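Local coordinates for racemase (Pseudovibrio sp. JE062, PDB 3MKC), which is a member of the enolase superfamily that joins an enolase-type N-terminal domain to a C-terminal TIM-barrel domain, at residues V178-K183 with L213-D218; W316-T321 with G348-Y353; T143-I148 with K159-L164; D205-V210 with E233-E238. All coordinates share one frame; numbering follows the deposited sequence.

Contact 1 (V178-K183 with L213-D218); sequences VCVPIK and LYRFTD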
loop_
_atom_site.group_PDB
_atom_site.type_symbol
_atom_site.label_atom_id
_atom_site.label_comp_id
_atom_site.label_asym_id
_atom_site.label_seq_id
_atom_site.Cartn_x
_atom_site.Cartn_y
_atom_site.Cartn_z
ATOM N N VAL A 178 12.250 3.233 -9.496
ATOM C CA VAL A 178 12.987 2.165 -10.157
ATOM C C VAL A 178 13.561 1.294 -9.053
ATOM O O VAL A 178 13.579 1.701 -7.894
ATOM C CB VAL A 178 14.135 2.726 -11.008
ATOM C CG1 VAL A 178 13.575 3.636 -12.094
ATOM C CG2 VAL A 178 15.111 3.489 -10.121
ATOM N N CYS A 179 14.021 0.097 -9.402
ATOM C CA CYS A 179 14.586 -0.806 -8.408
ATOM C C CYS A 179 15.939 -1.325 -8.846
ATOM O O CYS A 179 16.263 -1.323 -10.035
ATOM C CB CYS A 179 13.677 -2.018 -8.200
ATOM S SG CYS A 179 11.929 -1.664 -8.031
ATOM N N VAL A 180 16.727 -1.768 -7.873
ATOM C CA VAL A 180 18.025 -2.360 -8.150
ATOM C C VAL A 180 17.738 -3.852 -8.040
ATOM O O VAL A 180 17.416 -4.347 -6.960
ATOM C CB VAL A 180 19.084 -1.971 -7.088
ATOM C CG1 VAL A 180 20.403 -2.674 -7.383
ATOM C CG2 VAL A 180 19.298 -0.468 -7.085
ATOM N N PRO A 181 17.819 -4.589 -9.159
ATOM C CA PRO A 181 17.557 -6.031 -9.145
ATOM C C PRO A 181 18.239 -6.767 -7.988
ATOM O O PRO A 181 19.440 -6.636 -7.777
ATOM C CB PRO A 181 18.068 -6.479 -10.509
ATOM C CG PRO A 181 17.723 -5.305 -11.371
ATOM C CD PRO A 181 18.194 -4.142 -10.512
ATOM N N ILE A 182 17.456 -7.548 -7.254
ATOM C CA ILE A 182 17.946 -8.306 -6.106
ATOM C C ILE A 182 19.219 -9.114 -6.348
ATOM O O ILE A 182 20.263 -8.848 -5.746
ATOM C CB ILE A 182 16.869 -9.275 -5.602
ATOM C CG1 ILE A 182 15.595 -8.500 -5.271
ATOM C CG2 ILE A 182 17.377 -10.032 -4.387
ATOM C CD1 ILE A 182 14.477 -9.357 -4.710
ATOM N N LYS A 183 19.128 -10.110 -7.221
ATOM C CA LYS A 183 20.271 -10.962 -7.512
ATOM C C LYS A 183 21.314 -10.319 -8.419
ATOM O O LYS A 183 22.045 -11.009 -9.130
ATOM C CB LYS A 183 19.792 -12.279 -8.117
ATOM C CG LYS A 183 18.885 -13.086 -7.199
ATOM C CD LYS A 183 18.489 -14.403 -7.855
ATOM C CE LYS A 183 17.629 -15.267 -6.944
ATOM N NZ LYS A 183 17.215 -16.523 -7.642
ATOM N N LEU A 213 15.807 -2.720 -2.552
ATOM C CA LEU A 213 15.417 -4.085 -2.221
ATOM C C LEU A 213 16.238 -4.803 -1.156
ATOM O O LEU A 213 16.565 -5.985 -1.302
ATOM C CB LEU A 213 15.374 -4.937 -3.498
ATOM C CG LEU A 213 14.202 -4.612 -4.425
ATOM C CD1 LEU A 213 14.456 -5.180 -5.822
ATOM C CD2 LEU A 213 12.920 -5.176 -3.826
ATOM N N TYR A 214 16.581 -4.081 -0.094
ATOM C CA TYR A 214 17.299 -4.664 1.029
ATOM C C TYR A 214 18.611 -5.358 0.682
ATOM O O TYR A 214 18.934 -6.396 1.255
ATOM C CB TYR A 214 16.366 -5.650 1.734
ATOM C CG TYR A 214 15.030 -5.042 2.106
ATOM C CD1 TYR A 214 14.930 -4.123 3.147
ATOM C CD2 TYR A 214 13.869 -5.349 1.386
ATOM C CE1 TYR A 214 13.724 -3.526 3.464
ATOM C CE2 TYR A 214 12.649 -4.751 1.696
ATOM C CZ TYR A 214 12.588 -3.836 2.740
ATOM O OH TYR A 214 11.403 -3.218 3.053
ATOM N N ARG A 215 19.383 -4.785 -0.233
ATOM C CA ARG A 215 20.643 -5.415 -0.607
ATOM C C ARG A 215 21.803 -5.039 0.315
ATOM O O ARG A 215 22.880 -5.610 0.203
ATOM C CB ARG A 215 21.005 -5.063 -2.057
ATOM C CG ARG A 215 21.319 -3.604 -2.283
ATOM C CD ARG A 215 21.465 -3.257 -3.772
ATOM N NE ARG A 215 22.612 -3.888 -4.430
ATOM C CZ ARG A 215 22.557 -5.031 -5.111
ATOM N NH1 ARG A 215 21.410 -5.688 -5.227
ATOM N NH2 ARG A 215 23.647 -5.512 -5.697
ATOM N N PHE A 216 21.582 -4.096 1.230
ATOM C CA PHE A 216 22.642 -3.652 2.146
ATOM C C PHE A 216 22.408 -3.981 3.624
ATOM O O PHE A 216 21.279 -4.204 4.046
ATOM C CB PHE A 216 22.838 -2.142 2.013
ATOM C CG PHE A 216 23.234 -1.700 0.637
ATOM C CD1 PHE A 216 24.435 -2.120 0.077
ATOM C CD2 PHE A 216 22.419 -0.841 -0.090
ATOM C CE1 PHE A 216 24.823 -1.685 -1.197
ATOM C CE2 PHE A 216 22.792 -0.402 -1.357
ATOM C CZ PHE A 216 24.002 -0.827 -1.912
ATOM N N THR A 217 23.486 -3.989 4.408
ATOM C CA THR A 217 23.399 -4.270 5.842
ATOM C C THR A 217 24.259 -3.311 6.668
ATOM O O THR A 217 24.074 -3.189 7.881
ATOM C CB THR A 217 23.855 -5.707 6.172
ATOM O OG1 THR A 217 25.206 -5.897 5.733
ATOM C CG2 THR A 217 22.960 -6.724 5.485
ATOM N N ASP A 218 25.194 -2.637 6.005
ATOM C CA ASP A 218 26.093 -1.689 6.665
ATOM C C ASP A 218 25.698 -0.254 6.319
ATOM O O ASP A 218 25.822 0.166 5.178
ATOM C CB ASP A 218 27.538 -1.973 6.228
ATOM C CG ASP A 218 28.532 -0.976 6.791
ATOM O OD1 ASP A 218 28.254 -0.387 7.856
ATOM O OD2 ASP A 218 29.602 -0.791 6.175
HETATM O O HOH W 1 18.874 -4.879 -4.800
#

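Contact 2 (W316-T321 with G348-Y353); sequences WKTGIT and GELRKY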
loop_
_atom_site.group_PDB
_atom_site.type_symbol
_atom_site.label_atom_id
_atom_site.label_comp_id
_atom_site.label_asym_id
_atom_site.label_seq_id
_atom_site.Cartn_x
_atom_site.Cartn_y
_atom_site.Cartn_z
ATOM N N TRP A 316 1.039 -2.726 -3.862
ATOM C CA TRP A 316 1.365 -3.678 -4.912
ATOM C C TRP A 316 0.505 -4.931 -4.777
ATOM O O TRP A 316 0.991 -5.998 -4.406
ATOM C CB TRP A 316 2.850 -4.051 -4.868
ATOM C CG TRP A 316 3.280 -4.825 -6.073
ATOM C CD1 TRP A 316 3.266 -6.185 -6.229
ATOM C CD2 TRP A 316 3.711 -4.280 -7.326
ATOM N NE1 TRP A 316 3.658 -6.519 -7.506
ATOM C CE2 TRP A 316 3.936 -5.369 -8.200
ATOM C CE3 TRP A 316 3.926 -2.977 -7.795
ATOM C CZ2 TRP A 316 4.366 -5.195 -9.521
ATOM C CZ3 TRP A 316 4.354 -2.802 -9.114
ATOM C CH2 TRP A 316 4.569 -3.910 -9.960
ATOM N N LYS A 317 -0.785 -4.777 -5.059
ATOM C CA LYS A 317 -1.734 -5.882 -5.001
ATOM C C LYS A 317 -2.630 -5.795 -6.231
ATOM O O LYS A 317 -2.130 -5.749 -7.351
ATOM C CB LYS A 317 -2.595 -5.813 -3.738
ATOM C CG LYS A 317 -2.146 -6.699 -2.587
ATOM C CD LYS A 317 -1.918 -8.151 -2.998
ATOM C CE LYS A 317 -1.827 -9.033 -1.764
ATOM N NZ LYS A 317 -1.220 -10.366 -2.012
ATOM N N THR A 318 -3.942 -5.751 -6.020
ATOM C CA THR A 318 -4.875 -5.676 -7.143
ATOM C C THR A 318 -5.587 -4.337 -7.217
ATOM O O THR A 318 -5.201 -3.378 -6.549
ATOM C CB THR A 318 -5.937 -6.790 -7.076
ATOM O OG1 THR A 318 -6.906 -6.479 -6.070
ATOM C CG2 THR A 318 -5.283 -8.123 -6.755
ATOM N N GLY A 319 -6.633 -4.277 -8.038
ATOM C CA GLY A 319 -7.383 -3.047 -8.188
ATOM C C GLY A 319 -8.109 -2.644 -6.919
ATOM O O GLY A 319 -8.514 -1.493 -6.765
ATOM N N ILE A 320 -8.281 -3.592 -6.002
ATOM C CA ILE A 320 -8.969 -3.298 -4.752
ATOM C C ILE A 320 -8.150 -2.324 -3.903
ATOM O O ILE A 320 -8.674 -1.341 -3.380
ATOM C CB ILE A 320 -9.224 -4.584 -3.945
ATOM C CG1 ILE A 320 -10.096 -5.544 -4.767
ATOM C CG2 ILE A 320 -9.913 -4.246 -2.633
ATOM C CD1 ILE A 320 -10.438 -6.840 -4.047
ATOM N N THR A 321 -6.859 -2.602 -3.771
ATOM C CA THR A 321 -5.988 -1.734 -2.991
ATOM C C THR A 321 -5.709 -0.428 -3.741
ATOM O O THR A 321 -5.600 0.634 -3.125
ATOM C CB THR A 321 -4.667 -2.452 -2.645
ATOM O OG1 THR A 321 -4.954 -3.577 -1.803
ATOM C CG2 THR A 321 -3.707 -1.513 -1.917
ATOM N N GLY A 348 0.562 -7.967 -14.922
ATOM C CA GLY A 348 -0.111 -8.611 -13.812
ATOM C C GLY A 348 -1.583 -8.764 -14.119
ATOM O O GLY A 348 -2.365 -7.830 -13.935
ATOM N N GLU A 349 -1.956 -9.946 -14.596
ATOM C CA GLU A 349 -3.340 -10.244 -14.943
ATOM C C GLU A 349 -4.288 -9.940 -13.787
ATOM O O GLU A 349 -5.345 -9.345 -13.974
ATOM C CB GLU A 349 -3.484 -11.721 -15.324
ATOM C CG GLU A 349 -2.817 -12.149 -16.636
ATOM C CD GLU A 349 -1.299 -12.146 -16.577
ATOM O OE1 GLU A 349 -0.737 -12.464 -15.508
ATOM O OE2 GLU A 349 -0.663 -11.844 -17.612
ATOM N N LEU A 350 -3.901 -10.359 -12.587
ATOM C CA LEU A 350 -4.722 -10.151 -11.401
ATOM C C LEU A 350 -4.982 -8.664 -11.160
ATOM O O LEU A 350 -6.122 -8.247 -10.936
ATOM C CB LEU A 350 -4.025 -10.769 -10.189
ATOM C CG LEU A 350 -4.934 -11.399 -9.143
ATOM C CD1 LEU A 350 -5.843 -12.433 -9.798
ATOM C CD2 LEU A 350 -4.075 -12.047 -8.072
ATOM N N ARG A 351 -3.920 -7.869 -11.204
ATOM C CA ARG A 351 -4.033 -6.430 -11.003
ATOM C C ARG A 351 -4.903 -5.805 -12.090
ATOM O O ARG A 351 -5.622 -4.835 -11.849
ATOM C CB ARG A 351 -2.647 -5.784 -11.041
ATOM C CG ARG A 351 -2.684 -4.262 -11.137
ATOM C CD ARG A 351 -3.266 -3.650 -9.877
ATOM N NE ARG A 351 -3.412 -2.201 -9.985
ATOM C CZ ARG A 351 -4.401 -1.590 -10.628
ATOM N NH1 ARG A 351 -5.348 -2.300 -11.227
ATOM N NH2 ARG A 351 -4.442 -0.266 -10.675
ATOM N N LYS A 352 -4.832 -6.369 -13.288
ATOM C CA LYS A 352 -5.596 -5.853 -14.418
ATOM C C LYS A 352 -7.072 -6.249 -14.501
ATOM O O LYS A 352 -7.918 -5.411 -14.820
ATOM C CB LYS A 352 -4.920 -6.257 -15.727
ATOM C CG LYS A 352 -3.547 -5.659 -15.963
ATOM C CD LYS A 352 -3.059 -6.067 -17.341
ATOM C CE LYS A 352 -1.753 -5.392 -17.713
ATOM N NZ LYS A 352 -1.379 -5.715 -19.113
ATOM N N TYR A 353 -7.389 -7.507 -14.203
ATOM C CA TYR A 353 -8.768 -7.984 -14.336
ATOM C C TYR A 353 -9.640 -8.277 -13.110
ATOM O O TYR A 353 -10.857 -8.374 -13.254
ATOM C CB TYR A 353 -8.785 -9.250 -15.199
ATOM C CG TYR A 353 -7.822 -9.257 -16.365
ATOM C CD1 TYR A 353 -7.883 -8.281 -17.360
ATOM C CD2 TYR A 353 -6.865 -10.264 -16.488
ATOM C CE1 TYR A 353 -7.011 -8.314 -18.458
ATOM C CE2 TYR A 353 -5.991 -10.307 -17.575
ATOM C CZ TYR A 353 -6.070 -9.333 -18.556
ATOM O OH TYR A 353 -5.214 -9.389 -19.631
#

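Contact 3 (T143-I148 with K159-L164); sequences TLYPAI and KGYAPL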
loop_
_atom_site.group_PDB
_atom_site.type_symbol
_atom_site.label_atom_id
_atom_site.label_comp_id
_atom_site.label_asym_id
_atom_site.label_seq_id
_atom_site.Cartn_x
_atom_site.Cartn_y
_atom_site.Cartn_z
ATOM N N THR A 143 5.500 2.726 -9.863
ATOM C CA THR A 143 6.636 1.846 -9.658
ATOM C C THR A 143 6.850 1.045 -10.933
ATOM O O THR A 143 5.942 0.357 -11.401
ATOM C CB THR A 143 6.384 0.910 -8.473
ATOM O OG1 THR A 143 6.126 1.702 -7.306
ATOM C CG2 THR A 143 7.594 0.028 -8.221
ATOM N N LEU A 144 8.056 1.148 -11.486
ATOM C CA LEU A 144 8.406 0.476 -12.735
ATOM C C LEU A 144 9.449 -0.618 -12.589
ATOM O O LEU A 144 10.349 -0.529 -11.754
ATOM C CB LEU A 144 8.943 1.504 -13.733
ATOM C CG LEU A 144 8.116 2.771 -13.922
ATOM C CD1 LEU A 144 8.875 3.758 -14.795
ATOM C CD2 LEU A 144 6.777 2.405 -14.532
ATOM N N TYR A 145 9.326 -1.646 -13.424
ATOM C CA TYR A 145 10.280 -2.749 -13.438
ATOM C C TYR A 145 10.105 -3.551 -14.727
ATOM O O TYR A 145 9.058 -4.156 -14.959
ATOM C CB TYR A 145 10.085 -3.670 -12.235
ATOM C CG TYR A 145 11.284 -4.562 -11.979
ATOM C CD1 TYR A 145 12.429 -4.062 -11.357
ATOM C CD2 TYR A 145 11.277 -5.903 -12.361
ATOM C CE1 TYR A 145 13.535 -4.875 -11.120
ATOM C CE2 TYR A 145 12.378 -6.727 -12.131
ATOM C CZ TYR A 145 13.504 -6.210 -11.507
ATOM O OH TYR A 145 14.589 -7.028 -11.256
ATOM N N PRO A 146 11.134 -3.558 -15.588
ATOM C CA PRO A 146 11.055 -4.296 -16.850
ATOM C C PRO A 146 11.146 -5.805 -16.658
ATOM O O PRO A 146 11.443 -6.293 -15.565
ATOM C CB PRO A 146 12.240 -3.750 -17.633
ATOM C CG PRO A 146 13.262 -3.531 -16.551
ATOM C CD PRO A 146 12.430 -2.866 -15.465
ATOM N N ALA A 147 10.872 -6.539 -17.731
ATOM C CA ALA A 147 10.948 -7.991 -17.700
ATOM C C ALA A 147 12.403 -8.324 -18.004
ATOM O O ALA A 147 12.766 -8.534 -19.162
ATOM C CB ALA A 147 10.040 -8.584 -18.760
ATOM N N ILE A 148 13.234 -8.353 -16.966
ATOM C CA ILE A 148 14.654 -8.644 -17.146
ATOM C C ILE A 148 15.189 -9.755 -16.235
ATOM O O ILE A 148 14.766 -9.892 -15.090
ATOM C CB ILE A 148 15.525 -7.375 -16.909
ATOM C CG1 ILE A 148 15.153 -6.737 -15.561
ATOM C CG2 ILE A 148 15.336 -6.376 -18.045
ATOM C CD1 ILE A 148 16.086 -5.631 -15.119
ATOM N N LYS A 159 18.633 -0.959 -20.448
ATOM C CA LYS A 159 17.875 -1.046 -21.689
ATOM C C LYS A 159 16.418 -1.357 -21.384
ATOM O O LYS A 159 15.514 -0.769 -21.976
ATOM C CB LYS A 159 18.469 -2.125 -22.594
ATOM N N GLY A 160 16.197 -2.276 -20.448
ATOM C CA GLY A 160 14.841 -2.648 -20.080
ATOM C C GLY A 160 14.025 -1.520 -19.473
ATOM O O GLY A 160 12.817 -1.413 -19.706
ATOM N N TYR A 161 14.672 -0.673 -18.682
ATOM C CA TYR A 161 13.974 0.438 -18.052
ATOM C C TYR A 161 13.692 1.589 -19.015
ATOM O O TYR A 161 12.639 2.222 -18.946
ATOM C CB TYR A 161 14.787 0.957 -16.859
ATOM C CG TYR A 161 14.295 0.455 -15.523
ATOM C CD1 TYR A 161 13.106 0.938 -14.970
ATOM C CD2 TYR A 161 14.997 -0.522 -14.821
ATOM C CE1 TYR A 161 12.627 0.455 -13.749
ATOM C CE2 TYR A 161 14.530 -1.011 -13.602
ATOM C CZ TYR A 161 13.344 -0.518 -13.075
ATOM O OH TYR A 161 12.871 -1.014 -11.880
ATOM N N ALA A 162 14.633 1.844 -19.918
ATOM C CA ALA A 162 14.515 2.940 -20.879
ATOM C C ALA A 162 13.125 3.178 -21.470
ATOM O O ALA A 162 12.575 4.274 -21.342
ATOM C CB ALA A 162 15.544 2.759 -22.004
ATOM N N PRO A 163 12.535 2.166 -22.127
ATOM C CA PRO A 163 11.206 2.366 -22.708
ATOM C C PRO A 163 10.115 2.665 -21.685
ATOM O O PRO A 163 9.148 3.368 -21.989
ATOM C CB PRO A 163 10.965 1.065 -23.476
ATOM C CG PRO A 163 11.722 0.064 -22.681
ATOM C CD PRO A 163 13.009 0.793 -22.372
ATOM N N LEU A 164 10.265 2.129 -20.476
ATOM C CA LEU A 164 9.283 2.378 -19.426
ATOM C C LEU A 164 9.391 3.830 -18.989
ATOM O O LEU A 164 8.382 4.506 -18.789
ATOM C CB LEU A 164 9.522 1.453 -18.228
ATOM C CG LEU A 164 9.249 -0.037 -18.457
ATOM C CD1 LEU A 164 9.573 -0.832 -17.203
ATOM C CD2 LEU A 164 7.793 -0.228 -18.839
#

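Contact 4 (D205-V210 with E233-E238); sequences DTDMMV and ELYFAE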
loop_
_atom_site.group_PDB
_atom_site.type_symbol
_atom_site.label_atom_id
_atom_site.label_comp_id
_atom_site.label_asym_id
_atom_site.label_seq_id
_atom_site.Cartn_x
_atom_site.Cartn_y
_atom_site.Cartn_z
ATOM N N ASP A 205 13.020 16.604 -14.683
ATOM C CA ASP A 205 11.672 17.145 -14.552
ATOM C C ASP A 205 10.749 16.196 -13.802
ATOM O O ASP A 205 9.802 16.626 -13.152
ATOM C CB ASP A 205 11.079 17.433 -15.931
ATOM C CG ASP A 205 11.457 18.800 -16.452
ATOM O OD1 ASP A 205 12.334 19.455 -15.846
ATOM O OD2 ASP A 205 10.874 19.219 -17.476
ATOM N N THR A 206 11.033 14.906 -13.900
ATOM C CA THR A 206 10.223 13.889 -13.246
ATOM C C THR A 206 10.924 13.391 -11.985
ATOM O O THR A 206 12.098 13.056 -12.023
ATOM C CB THR A 206 10.008 12.689 -14.189
ATOM O OG1 THR A 206 9.517 13.159 -15.450
ATOM C CG2 THR A 206 9.006 11.714 -13.598
ATOM N N ASP A 207 10.207 13.348 -10.868
ATOM C CA ASP A 207 10.808 12.858 -9.634
ATOM C C ASP A 207 11.134 11.382 -9.775
ATOM O O ASP A 207 10.380 10.632 -10.396
ATOM C CB ASP A 207 9.866 13.065 -8.453
ATOM C CG ASP A 207 10.055 14.407 -7.789
ATOM O OD1 ASP A 207 11.214 14.737 -7.463
ATOM O OD2 ASP A 207 9.053 15.122 -7.581
HETATM N N MSE A 208 12.250 10.961 -9.186
HETATM C CA MSE A 208 12.673 9.571 -9.271
HETATM C C MSE A 208 13.000 8.990 -7.908
HETATM O O MSE A 208 13.873 9.498 -7.203
HETATM C CB MSE A 208 13.902 9.452 -10.168
HETATM C CG MSE A 208 14.363 8.021 -10.408
HETATM SE SE MSE A 208 15.754 7.930 -11.748
HETATM C CE MSE A 208 17.105 6.985 -10.792
HETATM N N MSE A 209 12.298 7.918 -7.560
HETATM C CA MSE A 209 12.498 7.219 -6.295
HETATM C C MSE A 209 13.278 5.943 -6.574
HETATM O O MSE A 209 13.291 5.461 -7.706
HETATM C CB MSE A 209 11.158 6.857 -5.663
HETATM C CG MSE A 209 10.348 8.064 -5.189
HETATM SE SE MSE A 209 9.409 9.056 -6.555
HETATM C CE MSE A 209 7.849 9.468 -5.549
ATOM N N VAL A 210 13.929 5.397 -5.553
ATOM C CA VAL A 210 14.711 4.178 -5.738
ATOM C C VAL A 210 14.482 3.146 -4.637
ATOM O O VAL A 210 14.517 3.472 -3.446
ATOM C CB VAL A 210 16.224 4.491 -5.798
ATOM C CG1 VAL A 210 17.004 3.221 -6.132
ATOM C CG2 VAL A 210 16.492 5.574 -6.839
ATOM N N GLU A 233 19.531 14.218 -7.230
ATOM C CA GLU A 233 18.328 14.768 -6.618
ATOM C C GLU A 233 17.172 13.771 -6.551
ATOM O O GLU A 233 16.027 14.112 -6.869
ATOM C CB GLU A 233 17.876 16.006 -7.399
ATOM C CG GLU A 233 18.948 17.084 -7.537
ATOM C CD GLU A 233 18.474 18.275 -8.352
ATOM O OE1 GLU A 233 17.400 18.829 -8.028
ATOM O OE2 GLU A 233 19.175 18.661 -9.315
ATOM N N LEU A 234 17.466 12.547 -6.134
ATOM C CA LEU A 234 16.438 11.514 -6.031
ATOM C C LEU A 234 15.456 11.856 -4.908
ATOM O O LEU A 234 15.833 12.460 -3.900
ATOM C CB LEU A 234 17.105 10.155 -5.786
ATOM C CG LEU A 234 18.147 9.775 -6.855
ATOM C CD1 LEU A 234 18.857 8.485 -6.472
ATOM C CD2 LEU A 234 17.455 9.626 -8.213
ATOM N N TYR A 235 14.196 11.469 -5.090
ATOM C CA TYR A 235 13.162 11.752 -4.104
ATOM C C TYR A 235 13.381 10.975 -2.811
ATOM O O TYR A 235 13.251 11.533 -1.723
ATOM C CB TYR A 235 11.779 11.426 -4.659
ATOM C CG TYR A 235 10.684 11.992 -3.797
ATOM C CD1 TYR A 235 10.122 13.237 -4.080
ATOM C CD2 TYR A 235 10.255 11.319 -2.654
ATOM C CE1 TYR A 235 9.160 13.796 -3.249
ATOM C CE2 TYR A 235 9.305 11.868 -1.818
ATOM C CZ TYR A 235 8.759 13.105 -2.113
ATOM O OH TYR A 235 7.832 13.667 -1.258
ATOM N N PHE A 236 13.684 9.686 -2.920
ATOM C CA PHE A 236 13.947 8.909 -1.719
ATOM C C PHE A 236 14.721 7.622 -1.936
ATOM O O PHE A 236 14.894 7.165 -3.071
ATOM C CB PHE A 236 12.648 8.656 -0.918
ATOM C CG PHE A 236 11.664 7.677 -1.546
ATOM C CD1 PHE A 236 12.069 6.425 -2.017
ATOM C CD2 PHE A 236 10.303 7.970 -1.535
ATOM C CE1 PHE A 236 11.126 5.483 -2.459
ATOM C CE2 PHE A 236 9.347 7.039 -1.971
ATOM C CZ PHE A 236 9.760 5.793 -2.434
ATOM N N ALA A 237 15.215 7.064 -0.833
ATOM C CA ALA A 237 15.972 5.826 -0.849
ATOM C C ALA A 237 15.175 4.813 -0.032
ATOM O O ALA A 237 15.078 4.928 1.191
ATOM C CB ALA A 237 17.333 6.042 -0.238
ATOM N N GLU A 238 14.607 3.832 -0.726
ATOM C CA GLU A 238 13.785 2.794 -0.108
ATOM C C GLU A 238 14.499 1.460 0.098
ATOM O O GLU A 238 15.326 1.059 -0.711
ATOM C CB GLU A 238 12.554 2.556 -0.980
ATOM C CG GLU A 238 11.694 1.381 -0.572
ATOM C CD GLU A 238 10.521 1.188 -1.514
ATOM O OE1 GLU A 238 10.034 2.198 -2.059
ATOM O OE2 GLU A 238 10.086 0.033 -1.694
HETATM O O HOH W 2 13.277 13.076 -7.820
#

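Contact 1 (V178-K183 with L213-D218)
Two pairs of side chains cross at about a right angle here, I182 across L213 and V180 across R215. In the first pair CD1 of L213 lies 3.6 Å from CG1 of I182. The same methyl meets CB of C179 at 4.0 Å and the carbonyl O of V180 at 3.3 Å, so a single leucine branch touches three residues of the other segment. In the second pair V180 holds CG1 anti to its backbone N (chi1 177°), which lays this methyl over one face of the R215 guanidinium, offset toward the rim, and 3.8 Å from R215 CD. Segment 178-183 runs off the C-terminal end of strand 175-179 in the TIM-barrel domain, and 213-218 lies in the loop after its parallel neighbour 207-211; V180 packs on V191 of helix 188-202. In the plane of the guanidinium, at its edge, sits a water that accepts from R215 NH1 at 2.7 Å and donates to V180 O at 2.7 Å. NH1 also gives a weak bond to I182 O, 3.4 Å long and bent to 142° at the hydrogen. The stronger hold on the arginine comes through NH2, which donates to the carbonyl of A184, just beyond 178-183.

Contact 2 (W316-T321 with G348-Y353)
The guanidinium of R351 has CA of G319 over one face, with NH1 the nearest of its atoms at 3.7 Å, while the carbonyl O of T318 approaches it obliquely. No bond of NE, NH1 or NH2 goes to the 316-321 segment; NH2 instead forms a salt bridge with E358, which probably offsets the nearness of the guanidinium to the positive end of helix 319-331. The aliphatic part of the arginine does the packing. Its CG stands anti to the backbone N (chi1 168°), and a bend at chi2 (66°) brings CD within 3.5 Å of K317 O and 3.6 Å of T318 C, against the backbone just before the helix. Next to it T318 and L350 cross obliquely, CG2 of T318 lying 4.1 Å from CG of L350. T318 is the N-cap of helix 319-331: its OG1 accepts from I320 N at 3.2 Å in a nearly straight bond (166°), and is also hydrogen-bonded to E47. This helix of the TIM-barrel domain thus begins where the barrel meets the N-terminal domain, where K317 NZ reaches D49 and N30 and L350, on the short helix 349-353, packs against V20 and Q29. G319 N, in the first turn, is buried here with no partner in the model.

Contact 3 (T143-I148 with K159-L164)
The ring of P146 stands on the face of Y161: CD of the proline lies 3.4 Å from the centroid of the phenol ring, only 12° off its normal, in a close CH-pi contact with the two side chains crossing at about a right angle. The hydroxyl of the same tyrosine has two backbone partners. Y161 OH donates to the carbonyl O of L144 at 2.6 Å, approaching at a C=O...O angle of 132° and tilted 31° from the carbonyl plane, and it also takes the N-H of C179 on strand 175-179. That pair of bonds, with the proline on the ring face, should fix the rotation of the phenol. Y145 meets the hydroxyl with the edge of its ring, CD1 lying 3.1 Å from Y161 OH. The contact belongs to a beta-alpha unit of the TIM barrel, in which strand 137-143 leads through this loop into helix 154-170; the loop folds back over the helix that follows it. At G160 a CB would run into I148 CG2 and crowd P146 CB; without one the loop settles on the helix backbone, P146 CB 3.2 Å from G160 O. L164 packs against the loop backbone, its CD1 3.5 Å from P146 N. L144 and L164 slide past each other in opposite directions, with CD1 of L144 4.2 Å from CB of L164.

Contact 4 (D205-V210 with E233-E238)
One water is gripped by D207, M208 and E233: it donates to D207 OD1 at 2.7 Å, accepts from M208 N at 2.7 Å and donates to E233 O. Beside it D207 OD1 lies in the plane of the Y235 ring, at its edge, the carboxylate plane turned 79° from the ring; D207 OD2 bonds to Y337. Y235 N donates to M208 O at 2.9 Å and V210 N to F236 O, while E238 N meets V210 O at 2.7 Å, nearly along the C=O axis. The last two bonds join parallel strands 207-211 and 236-238, which helix 219-228 links in a beta-alpha-beta unit of the TIM barrel. Selenomethionine M209 lies among aromatic rings: its CG, anti to the carbonyl carbon (chi1 -68°), sits over the centre of F236, 3.5 Å from the centroid. A bend at chi2 turns SE toward Y235, an oblique Met-aromatic contact at 5.0 Å from that ring's centroid, with CE over one face of the Y235 ring, toward its rim. V210 CG2 meets L234 CD1 at 3.8 Å.

How the contacts relate
From the N terminus, contact 3 comes first, closing the short loop between strand 137-143 and helix 154-170. Contact 1 then opens at the end of strand 175-179, and contact 4 opens on strand 207-211 before contact 1 has closed, so these two cross: their segments alternate through neighbouring beta-alpha units, and V178 N probably bonds to M209 O where the strands adjoin. Contacts 3 and 1 touch as well, at the hydroxyl of Y161. Contact 2 follows after all three have closed, with its centre 24 Å from those of contacts 1 and 4; it joins late parts of the barrel domain beside the N-terminal domain and reaches contact 3 through W316 against T143.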